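Local coordinates for putative glucoamylase (Bacteroides uniformis, PDB 4GL3), which probably hydrolyses glycosidic bonds as a glucoamylase-like enzyme of the six-hairpin glycosidase clan, at residues R75-E80 against T147-I151; Q23-F27 against R70-T74; F115-D119 against W184-H188; A49-I54 against A102-K108. One frame throughout, in Å; residues are numbered along the deposited sequence.

From the N terminus, interaction 2 opens on helix 15-27 and closes after 42 intervening residues at the loop that follows helix 54-69. Interaction 4 opens between these segments, on strand 51-53, and closes on strand 104-106, so the two cross. Interaction 1 begins at residue 75, directly after interaction 2 ends, and joins helix 75-90 to helix 146-161; it crosses interaction 4 and then interaction 3, which links two loops, 115-119 and 184-188. No contact nests within another. Interactions 1 and 2 lie on the same side of the chain's centre, whereas 2 and 3 are on opposite sides. Interactions 3 and 4 touch through Phe-115, which packs on His-103 and Trp-104.

Interaction 1. Residues R75-E80 against T147-I151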
# COMPACT_ATOMS: atom_id res chain seq x y z
N ARG A 75 15.66 -10.82 14.73
CA ARG A 75 16.16 -10.69 13.39
C ARG A 75 16.31 -12.06 12.71
O ARG A 75 16.10 -12.17 11.52
CB ARG A 75 17.51 -10.00 13.35
CG ARG A 75 17.78 -9.46 11.95
CD ARG A 75 19.24 -9.32 11.72
NE ARG A 75 19.57 -8.93 10.35
CZ ARG A 75 19.62 -7.69 9.89
NH1 ARG A 75 19.28 -6.64 10.61
NH2 ARG A 75 20.01 -7.52 8.65
N GLU A 76 16.74 -13.06 13.46
CA GLU A 76 16.88 -14.41 12.94
C GLU A 76 15.49 -14.93 12.56
O GLU A 76 15.34 -15.53 11.50
CB GLU A 76 17.58 -15.34 13.94
CG GLU A 76 19.03 -14.95 14.28
CD GLU A 76 19.17 -13.58 14.99
OE1 GLU A 76 18.35 -13.21 15.89
OE2 GLU A 76 20.10 -12.82 14.64
N GLN A 77 14.47 -14.68 13.39
CA GLN A 77 13.12 -15.13 13.05
C GLN A 77 12.61 -14.45 11.81
O GLN A 77 11.98 -15.09 10.96
CB GLN A 77 12.11 -14.91 14.16
CG GLN A 77 12.32 -15.77 15.39
CD GLN A 77 11.41 -15.32 16.53
OE1 GLN A 77 11.35 -14.14 16.89
NE2 GLN A 77 10.67 -16.24 17.07
N GLY A 78 12.84 -13.15 11.72
CA GLY A 78 12.33 -12.39 10.63
C GLY A 78 12.99 -12.77 9.30
O GLY A 78 12.33 -12.86 8.27
N ALA A 79 14.30 -13.00 9.35
CA ALA A 79 15.07 -13.44 8.18
C ALA A 79 14.61 -14.82 7.71
O ALA A 79 14.48 -15.08 6.51
CB ALA A 79 16.57 -13.45 8.51
N GLU A 80 14.34 -15.70 8.66
CA GLU A 80 13.87 -17.04 8.34
C GLU A 80 12.56 -16.98 7.57
O GLU A 80 12.40 -17.62 6.50
CB GLU A 80 13.74 -17.89 9.62
CG GLU A 80 13.17 -19.28 9.40
CD GLU A 80 13.06 -20.04 10.71
OE1 GLU A 80 12.60 -19.45 11.72
OE2 GLU A 80 13.47 -21.21 10.72
N THR A 147 21.52 -17.14 5.26
CA THR A 147 20.14 -16.77 5.07
C THR A 147 20.00 -15.43 4.35
O THR A 147 19.22 -15.29 3.40
CB THR A 147 19.39 -16.75 6.40
OG1 THR A 147 19.40 -18.06 6.96
CG2 THR A 147 17.96 -16.30 6.24
N GLU A 148 20.77 -14.43 4.77
CA GLU A 148 20.57 -13.08 4.24
C GLU A 148 21.27 -12.95 2.90
O GLU A 148 20.81 -12.21 2.05
CB GLU A 148 21.00 -11.99 5.24
CG GLU A 148 20.27 -12.11 6.57
CD GLU A 148 20.33 -10.86 7.44
OE1 GLU A 148 20.81 -9.79 6.98
OE2 GLU A 148 19.85 -10.97 8.60
N ASN A 149 22.34 -13.69 2.68
CA ASN A 149 22.96 -13.71 1.36
C ASN A 149 21.95 -14.22 0.35
O ASN A 149 21.84 -13.67 -0.75
CB ASN A 149 24.24 -14.55 1.32
CG ASN A 149 25.38 -13.92 2.11
OD1 ASN A 149 25.37 -12.71 2.41
ND2 ASN A 149 26.38 -14.74 2.44
N ARG A 150 21.18 -15.24 0.75
CA ARG A 150 20.25 -15.90 -0.15
C ARG A 150 19.00 -15.04 -0.37
O ARG A 150 18.49 -14.97 -1.48
CB ARG A 150 19.86 -17.24 0.43
CG ARG A 150 18.99 -18.11 -0.47
CD ARG A 150 19.84 -19.02 -1.35
NE ARG A 150 19.98 -18.52 -2.71
CZ ARG A 150 19.23 -18.89 -3.76
NH1 ARG A 150 18.25 -19.78 -3.62
NH2 ARG A 150 19.46 -18.35 -4.96
N ILE A 151 18.50 -14.39 0.68
CA ILE A 151 17.45 -13.40 0.55
C ILE A 151 17.79 -12.35 -0.51
O ILE A 151 16.99 -12.08 -1.40
CB ILE A 151 17.14 -12.68 1.89
CG1 ILE A 151 16.42 -13.60 2.90
CG2 ILE A 151 16.25 -11.48 1.62
CD1 ILE A 151 16.41 -13.13 4.35
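Helical segments 75-80 and 147-151 run in roughly the same direction, their axes 10.5 Å apart at closest approach and inclined at 37°, with Ala-79 and Glu-148 the residues nearest in register. Arg-75 and Glu-148 bridge the gap with a two-bond salt bridge. Arg-75 turns the side of its guanidinium to the acid: NE donates to Glu-148 OE2 at 2.7 Å and NH2 to Glu-148 OE1 at 2.9 Å, both nearly straight. Each oxygen uses its syn lone pair, and the two planes lie only 21° apart, so the paired bonds fix the rotation of both groups. The arginine chain, extended from CG to NE with CG anti to the backbone N (chi1 -161°), carries the charge across to the other helix. The contact joins the first turns of helices 75-90 and 146-161, in a chain whose family belongs to the six-hairpin clan, consistent with an alpha-helical toroid. The end of helix 124-140 and the loop after it add to the grip: Tyr-140 O accepts from Arg-75 NH2, and Lys-143 N donates to Glu-148 OE1. Beside the ion pair Ala-79 points its CB at the other helix and meets two side chains there. Thr-147 CG2 lies 3.9 Å from Ala-79 CB, and Ile-151 reaches in with CD1, which rests 3.5 Å from Ala-79 O and 4.2 Å from Ala-79 CB.

Interaction 2. Residues Q23-F27 against R70-T74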
# COMPACT_ATOMS: atom_id res chain seq x y z
N GLN A 23 0.70 -1.14 16.34
CA GLN A 23 1.63 -1.85 15.46
C GLN A 23 1.76 -3.33 15.85
O GLN A 23 1.76 -4.21 14.99
CB GLN A 23 3.00 -1.18 15.52
CG GLN A 23 3.07 0.20 14.88
CD GLN A 23 4.51 0.71 14.89
OE1 GLN A 23 5.03 1.04 15.96
NE2 GLN A 23 5.17 0.74 13.70
N LYS A 24 1.89 -3.59 17.14
CA LYS A 24 2.08 -4.95 17.64
C LYS A 24 0.85 -5.83 17.40
O LYS A 24 0.99 -6.97 17.01
CB LYS A 24 2.38 -4.92 19.12
CG LYS A 24 2.81 -6.25 19.79
CD LYS A 24 3.09 -5.93 21.28
CE LYS A 24 3.53 -7.12 22.11
NZ LYS A 24 4.81 -7.67 21.60
N GLN A 25 -0.34 -5.31 17.69
CA GLN A 25 -1.56 -6.09 17.52
C GLN A 25 -1.82 -6.36 16.03
O GLN A 25 -2.18 -7.48 15.65
CB GLN A 25 -2.77 -5.40 18.15
CG GLN A 25 -3.97 -6.34 18.37
CD GLN A 25 -3.98 -6.94 19.76
OE1 GLN A 25 -2.93 -7.04 20.41
NE2 GLN A 25 -5.14 -7.33 20.22
N THR A 26 -1.60 -5.35 15.19
CA THR A 26 -1.84 -5.47 13.76
C THR A 26 -0.81 -6.42 13.13
O THR A 26 -1.11 -7.12 12.17
CB THR A 26 -1.89 -4.06 13.09
OG1 THR A 26 -2.75 -3.19 13.87
CG2 THR A 26 -2.42 -4.12 11.64
N PHE A 27 0.39 -6.43 13.67
CA PHE A 27 1.48 -7.27 13.18
C PHE A 27 1.07 -8.76 13.19
O PHE A 27 1.53 -9.55 12.36
CB PHE A 27 2.75 -7.01 14.00
CG PHE A 27 3.93 -7.86 13.63
CD1 PHE A 27 4.66 -7.58 12.49
CD2 PHE A 27 4.31 -8.90 14.43
CE1 PHE A 27 5.76 -8.35 12.15
CE2 PHE A 27 5.41 -9.69 14.10
CZ PHE A 27 6.14 -9.41 12.96
N ARG A 70 11.10 -3.23 15.88
CA ARG A 70 10.32 -2.98 17.10
C ARG A 70 10.46 -4.09 18.14
O ARG A 70 9.93 -3.97 19.24
CB ARG A 70 8.84 -2.76 16.79
CG ARG A 70 8.54 -1.40 16.17
CD ARG A 70 8.58 -0.29 17.21
NE ARG A 70 8.88 0.99 16.53
CZ ARG A 70 9.20 2.12 17.15
NH1 ARG A 70 9.21 2.18 18.48
NH2 ARG A 70 9.51 3.19 16.44
N GLY A 71 11.20 -5.14 17.82
CA GLY A 71 11.40 -6.23 18.75
C GLY A 71 10.19 -7.15 18.89
O GLY A 71 10.13 -7.94 19.83
N PHE A 72 9.25 -7.11 17.96
CA PHE A 72 8.13 -8.06 17.97
C PHE A 72 8.61 -9.47 17.63
O PHE A 72 8.02 -10.43 18.12
CB PHE A 72 7.01 -7.67 16.99
CG PHE A 72 6.44 -6.28 17.18
CD1 PHE A 72 6.46 -5.65 18.42
CD2 PHE A 72 5.88 -5.62 16.11
CE1 PHE A 72 5.94 -4.38 18.56
CE2 PHE A 72 5.38 -4.36 16.24
CZ PHE A 72 5.39 -3.74 17.47
N VAL A 73 9.63 -9.59 16.78
CA VAL A 73 10.31 -10.87 16.50
C VAL A 73 11.83 -10.61 16.48
O VAL A 73 12.26 -9.44 16.38
CB VAL A 73 9.88 -11.53 15.14
CG1 VAL A 73 8.42 -11.95 15.16
CG2 VAL A 73 10.15 -10.60 13.95
N THR A 74 12.64 -11.66 16.58
CA THR A 74 14.08 -11.48 16.44
C THR A 74 14.47 -11.35 14.96
O THR A 74 13.70 -11.69 14.02
CB THR A 74 14.91 -12.61 17.07
OG1 THR A 74 14.77 -13.78 16.27
CG2 THR A 74 14.56 -12.88 18.58
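Phe-27 sets CG anti to its backbone N (chi1 178°), while Phe-72 holds CG beside its own N (chi1 -55°), and these two choices send the rings past each other from opposite directions. They meet obliquely, planes 49° apart and centroids 5.5 Å apart, neither stacked nor edge-to-face. Phe-72 CD2 sits over one face of the Phe-27 ring, toward its rim, 3.9 Å from Phe-27 CG. At the edge of the same ring Val-73 CG1 approaches Phe-27 CE2 to 3.9 Å. Phe-72 is thus wedged against helix 15-27 at Gln-23, Lys-24 and Phe-27. One face of its ring takes Lys-24 CA in a CH-pi contact 3.9 Å from the ring centroid, and Lys-24 CB lies 3.6 Å from Phe-72 CZ; the opposite face is covered by Arg-70 CB of its own segment. Gln-23 adds its CB, 4.0 Å from Phe-72 CZ. Its amide takes its polar partners from helix 378-393: OE1 accepts from Arg-392 and NE2 donates to Glu-389, which also forms a salt bridge with Arg-70 NE. That glutamate therefore ties the two segments together from a third helix. The phenylalanine projects from a short link between helices: Gly-71, with positive phi, ends helix 54-69 in a Schellman motif, and Thr-74 is the N-cap of the next, where its side-chain cap and the bond from Thr-74 N to Gln-77 OE1 are consistent with a capping box.

Interaction 3. Residues F115-D119 against W184-H188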
# COMPACT_ATOMS: atom_id res chain seq x y z
N PHE A 115 -8.90 -13.28 -10.18
CA PHE A 115 -9.61 -12.23 -9.47
C PHE A 115 -10.98 -11.96 -10.13
O PHE A 115 -11.93 -11.63 -9.44
CB PHE A 115 -8.76 -10.97 -9.40
CG PHE A 115 -9.31 -9.93 -8.47
CD1 PHE A 115 -9.26 -10.10 -7.08
CD2 PHE A 115 -9.91 -8.78 -8.97
CE1 PHE A 115 -9.77 -9.15 -6.21
CE2 PHE A 115 -10.40 -7.81 -8.09
CZ PHE A 115 -10.35 -8.01 -6.71
N SER A 116 -11.07 -12.12 -11.45
CA SER A 116 -12.32 -12.09 -12.19
C SER A 116 -12.14 -12.96 -13.44
O SER A 116 -11.06 -13.50 -13.70
CB SER A 116 -12.69 -10.65 -12.55
OG SER A 116 -11.76 -10.15 -13.48
N ARG A 117 -13.19 -13.09 -14.22
CA ARG A 117 -13.19 -14.00 -15.36
C ARG A 117 -12.01 -13.85 -16.31
O ARG A 117 -11.42 -14.85 -16.69
CB ARG A 117 -14.51 -13.89 -16.09
CG ARG A 117 -14.70 -14.91 -17.22
CD ARG A 117 -16.15 -15.00 -17.62
NE ARG A 117 -16.38 -15.97 -18.70
CZ ARG A 117 -16.67 -15.69 -19.96
NH1 ARG A 117 -16.83 -14.43 -20.37
NH2 ARG A 117 -16.88 -16.68 -20.82
N LYS A 118 -11.68 -12.63 -16.71
CA LYS A 118 -10.59 -12.38 -17.62
C LYS A 118 -9.29 -11.90 -16.92
O LYS A 118 -8.30 -11.64 -17.59
CB LYS A 118 -11.03 -11.36 -18.64
CG LYS A 118 -12.21 -11.80 -19.52
CD LYS A 118 -12.28 -11.00 -20.81
CE LYS A 118 -13.47 -11.44 -21.67
NZ LYS A 118 -13.62 -10.63 -22.91
N ASP A 119 -9.33 -11.76 -15.58
CA ASP A 119 -8.15 -11.34 -14.77
C ASP A 119 -7.56 -12.56 -14.08
O ASP A 119 -7.78 -12.80 -12.88
CB ASP A 119 -8.58 -10.28 -13.75
CG ASP A 119 -7.41 -9.70 -12.92
OD1 ASP A 119 -6.22 -10.07 -13.13
OD2 ASP A 119 -7.75 -8.81 -12.09
N TRP A 184 -4.57 -9.14 -23.81
CA TRP A 184 -4.76 -7.76 -23.34
C TRP A 184 -6.21 -7.36 -23.16
O TRP A 184 -6.54 -6.15 -23.11
CB TRP A 184 -4.08 -6.78 -24.35
CG TRP A 184 -2.60 -7.10 -24.53
CD1 TRP A 184 -2.02 -7.72 -25.61
CD2 TRP A 184 -1.55 -6.82 -23.62
NE1 TRP A 184 -0.67 -7.87 -25.40
CE2 TRP A 184 -0.36 -7.33 -24.19
CE3 TRP A 184 -1.50 -6.24 -22.36
CZ2 TRP A 184 0.87 -7.23 -23.56
CZ3 TRP A 184 -0.29 -6.12 -21.74
CH2 TRP A 184 0.89 -6.64 -22.33
N ALA A 185 -7.12 -8.33 -23.05
CA ALA A 185 -8.56 -8.02 -23.02
C ALA A 185 -8.98 -7.12 -21.81
O ALA A 185 -9.95 -6.42 -21.91
CB ALA A 185 -9.40 -9.29 -23.02
N MSE A 186 -8.30 -7.16 -20.69
CA MSE A 186 -8.65 -6.31 -19.53
C MSE A 186 -8.47 -4.83 -19.96
O MSE A 186 -9.22 -3.95 -19.54
CB MSE A 186 -7.81 -6.65 -18.27
CG MSE A 186 -8.18 -7.96 -17.49
SE MSE A 186 -10.03 -7.98 -16.86
CE MSE A 186 -9.67 -6.72 -15.31
N ASN A 187 -7.48 -4.58 -20.80
CA ASN A 187 -7.35 -3.29 -21.48
C ASN A 187 -7.49 -2.09 -20.50
O ASN A 187 -8.22 -1.14 -20.80
CB ASN A 187 -8.38 -3.17 -22.63
CG ASN A 187 -8.10 -1.99 -23.52
OD1 ASN A 187 -6.94 -1.61 -23.66
ND2 ASN A 187 -9.12 -1.39 -24.09
N HIS A 188 -6.74 -2.11 -19.39
CA HIS A 188 -6.88 -1.09 -18.33
C HIS A 188 -5.56 -0.29 -18.28
O HIS A 188 -4.57 -0.75 -17.74
CB HIS A 188 -7.19 -1.82 -17.02
CG HIS A 188 -7.61 -0.94 -15.89
ND1 HIS A 188 -7.17 0.35 -15.73
CD2 HIS A 188 -8.37 -1.20 -14.80
CE1 HIS A 188 -7.68 0.86 -14.62
NE2 HIS A 188 -8.41 -0.06 -14.04
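Asp-119 O accepts from Phe-115 N at 3.0 Å, and this bond, with a second one of 3.1 Å from Asp-119 N to Ser-116 O, folds residues 115-119 into a compact loop that presents Lys-118 and Asp-119 to Met-186. No hydrogen bond crosses to residues 184-188; the contact is one of van der Waals packing, in which the selenomethionine chain meets carbon atoms and a backbone oxygen. Met-186, present as selenomethionine, lies in a type I beta turn that runs from Trp-184 to Asn-187. Its chain bends at both chi2 (-58°) and chi3 (-77°) and so curls along the other backbone instead of stretching away. Three successive atoms do the touching: CG lies 3.7 Å from Lys-118 O, SE lies 3.9 Å from Lys-118 CB, and CE lies 4.0 Å from Asp-119 CB. Lys-118 passes its extended aliphatic chain over the start of the turn, where its CD comes within 4.0 Å of Ala-185 CB. Lys-118 and Ala-185 are both exposed, and the contact belongs to the surface of the protein, though Asp-119 is buried. The Asp-119 side chain comes within about 3 Å of a bound glycerol, nearest atoms, which probably comes from the crystallisation liquor. The first loop connects strands 112-113 and 122-123, with Phe-115 stacked on His-103. The second leads from strand 177-178 toward helix 197-205, and His-177 of that strand touches both Met-186 and Asp-119, so it packs against both sides of the contact.

Interaction 4. Residues A49-I54 against A102-K108; sequences AETATI and AHWMNGK
Glu-50 is gripped by Lys-108 from an unusual quarter: NZ approaches OE2 at 3.2 Å from above the carboxylate plane, 52° out of it, in a salt bridge. The other oxygen, OE1, is met on its anti side by Asn-106 ND2 at 3.2 Å. This polar cluster sits at one end of an antiparallel ladder between strands 51-53 and 104-106, the latter being the central strand of a small three-stranded sheet. Ala-52 and Met-105 form its hydrogen-bonded pair, and backbone hydrogen bonding continues past the strands, from Gly-107 N to Glu-50 O, 2.8 Å, and from Ile-54 N to His-103 O, 3.0 Å. Asn-106 turns back on its own segment as well, its OD1 accepting from Lys-108 N in an Asx turn that helps to steady the amide facing Glu-50. On the face of Ala-52 and Met-105, selenomethionine Met-105 meets the beginning of helix 54-69, its CE 3.8 Å from Ile-54 CD1. Thr-53 and Trp-104 share the other face; the threonine OG1 lies in plane at the indole edge, 3.7 Å from Trp-104 CD1, and Glu-43 accepts from Trp-104 NE1. Thr-51 places CG2 anti to its backbone N, above the indole, where the methyl makes a CH-pi contact 3.7 Å from the centroid of the five-membered ring of Trp-104, 14° off the ring normal.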
# COMPACT_ATOMS: atom_id res chain seq x y z
N ALA A 49 -9.78 -20.26 3.06
CA ALA A 49 -8.59 -20.71 3.78
C ALA A 49 -7.36 -20.63 2.84
O ALA A 49 -6.24 -20.69 3.28
CB ALA A 49 -8.81 -22.12 4.30
N GLU A 50 -7.58 -20.50 1.53
CA GLU A 50 -6.52 -20.74 0.54
C GLU A 50 -5.91 -19.51 -0.11
O GLU A 50 -4.87 -19.63 -0.76
CB GLU A 50 -7.11 -21.59 -0.61
CG GLU A 50 -7.86 -22.85 -0.17
CD GLU A 50 -6.90 -23.93 0.30
OE1 GLU A 50 -6.11 -24.43 -0.52
OE2 GLU A 50 -6.93 -24.28 1.49
N THR A 51 -6.57 -18.36 -0.01
CA THR A 51 -6.22 -17.16 -0.78
C THR A 51 -5.12 -16.31 -0.16
O THR A 51 -5.21 -15.95 1.00
CB THR A 51 -7.44 -16.26 -0.93
OG1 THR A 51 -8.47 -17.08 -1.43
CG2 THR A 51 -7.18 -15.04 -1.91
N ALA A 52 -4.08 -16.06 -0.93
CA ALA A 52 -3.00 -15.12 -0.57
C ALA A 52 -3.10 -13.95 -1.53
O ALA A 52 -3.42 -14.12 -2.72
CB ALA A 52 -1.65 -15.78 -0.68
N THR A 53 -2.85 -12.75 -1.04
CA THR A 53 -2.84 -11.58 -1.90
C THR A 53 -1.44 -11.03 -2.08
O THR A 53 -0.70 -10.85 -1.12
CB THR A 53 -3.88 -10.56 -1.43
OG1 THR A 53 -3.99 -9.53 -2.41
CG2 THR A 53 -3.54 -10.02 -0.01
N ILE A 54 -1.06 -10.77 -3.32
CA ILE A 54 0.34 -10.38 -3.60
C ILE A 54 0.70 -8.98 -3.14
O ILE A 54 1.80 -8.82 -2.57
CB ILE A 54 0.72 -10.63 -5.08
CG1 ILE A 54 0.91 -12.17 -5.30
CG2 ILE A 54 1.95 -9.84 -5.54
CD1 ILE A 54 2.18 -12.85 -4.74
N ALA A 102 0.08 -12.91 -10.29
CA ALA A 102 -1.34 -12.62 -10.18
C ALA A 102 -1.69 -11.82 -8.90
O ALA A 102 -0.86 -11.68 -7.98
CB ALA A 102 -2.18 -13.91 -10.30
N HIS A 103 -2.88 -11.20 -8.89
CA HIS A 103 -3.41 -10.49 -7.72
C HIS A 103 -3.53 -11.52 -6.57
O HIS A 103 -3.06 -11.28 -5.47
CB HIS A 103 -4.72 -9.84 -8.12
CG HIS A 103 -5.37 -8.99 -7.07
ND1 HIS A 103 -6.37 -8.08 -7.40
CD2 HIS A 103 -5.23 -8.93 -5.72
CE1 HIS A 103 -6.79 -7.48 -6.28
NE2 HIS A 103 -6.12 -7.98 -5.25
N TRP A 104 -4.20 -12.64 -6.84
CA TRP A 104 -4.40 -13.70 -5.85
C TRP A 104 -3.71 -14.99 -6.30
O TRP A 104 -3.72 -15.31 -7.47
CB TRP A 104 -5.89 -14.00 -5.70
CG TRP A 104 -6.68 -12.98 -4.92
CD1 TRP A 104 -6.21 -11.95 -4.22
CD2 TRP A 104 -8.10 -12.97 -4.77
NE1 TRP A 104 -7.24 -11.27 -3.62
CE2 TRP A 104 -8.41 -11.88 -3.95
CE3 TRP A 104 -9.13 -13.79 -5.25
CZ2 TRP A 104 -9.73 -11.56 -3.58
CZ3 TRP A 104 -10.45 -13.49 -4.86
CH2 TRP A 104 -10.73 -12.37 -4.04
N MSE A 105 -3.14 -15.70 -5.34
CA MSE A 105 -2.66 -17.07 -5.53
C MSE A 105 -2.96 -17.93 -4.31
O MSE A 105 -3.27 -17.42 -3.20
CB MSE A 105 -1.13 -17.12 -5.80
CG MSE A 105 -0.28 -16.57 -4.73
SE MSE A 105 1.64 -16.92 -4.98
CE MSE A 105 1.85 -16.09 -6.70
N ASN A 106 -2.91 -19.24 -4.53
CA ASN A 106 -3.12 -20.17 -3.46
C ASN A 106 -1.89 -20.09 -2.55
O ASN A 106 -0.77 -20.29 -3.03
CB ASN A 106 -3.36 -21.55 -4.02
CG ASN A 106 -3.63 -22.58 -2.98
OD1 ASN A 106 -2.82 -22.80 -2.07
ND2 ASN A 106 -4.74 -23.28 -3.12
N GLY A 107 -2.09 -19.80 -1.27
CA GLY A 107 -0.98 -19.61 -0.32
C GLY A 107 -0.23 -20.88 0.09
O GLY A 107 0.78 -20.81 0.73
N LYS A 108 -0.76 -22.05 -0.29
CA LYS A 108 -0.07 -23.31 -0.12
C LYS A 108 0.59 -23.78 -1.43
O LYS A 108 1.70 -24.20 -1.39
CB LYS A 108 -1.02 -24.42 0.37
CG LYS A 108 -2.01 -24.03 1.46
CD LYS A 108 -2.88 -25.24 1.84
CE LYS A 108 -3.65 -25.07 3.16
NZ LYS A 108 -4.36 -23.77 3.26
O HOH W 1 -4.59 -26.05 -1.59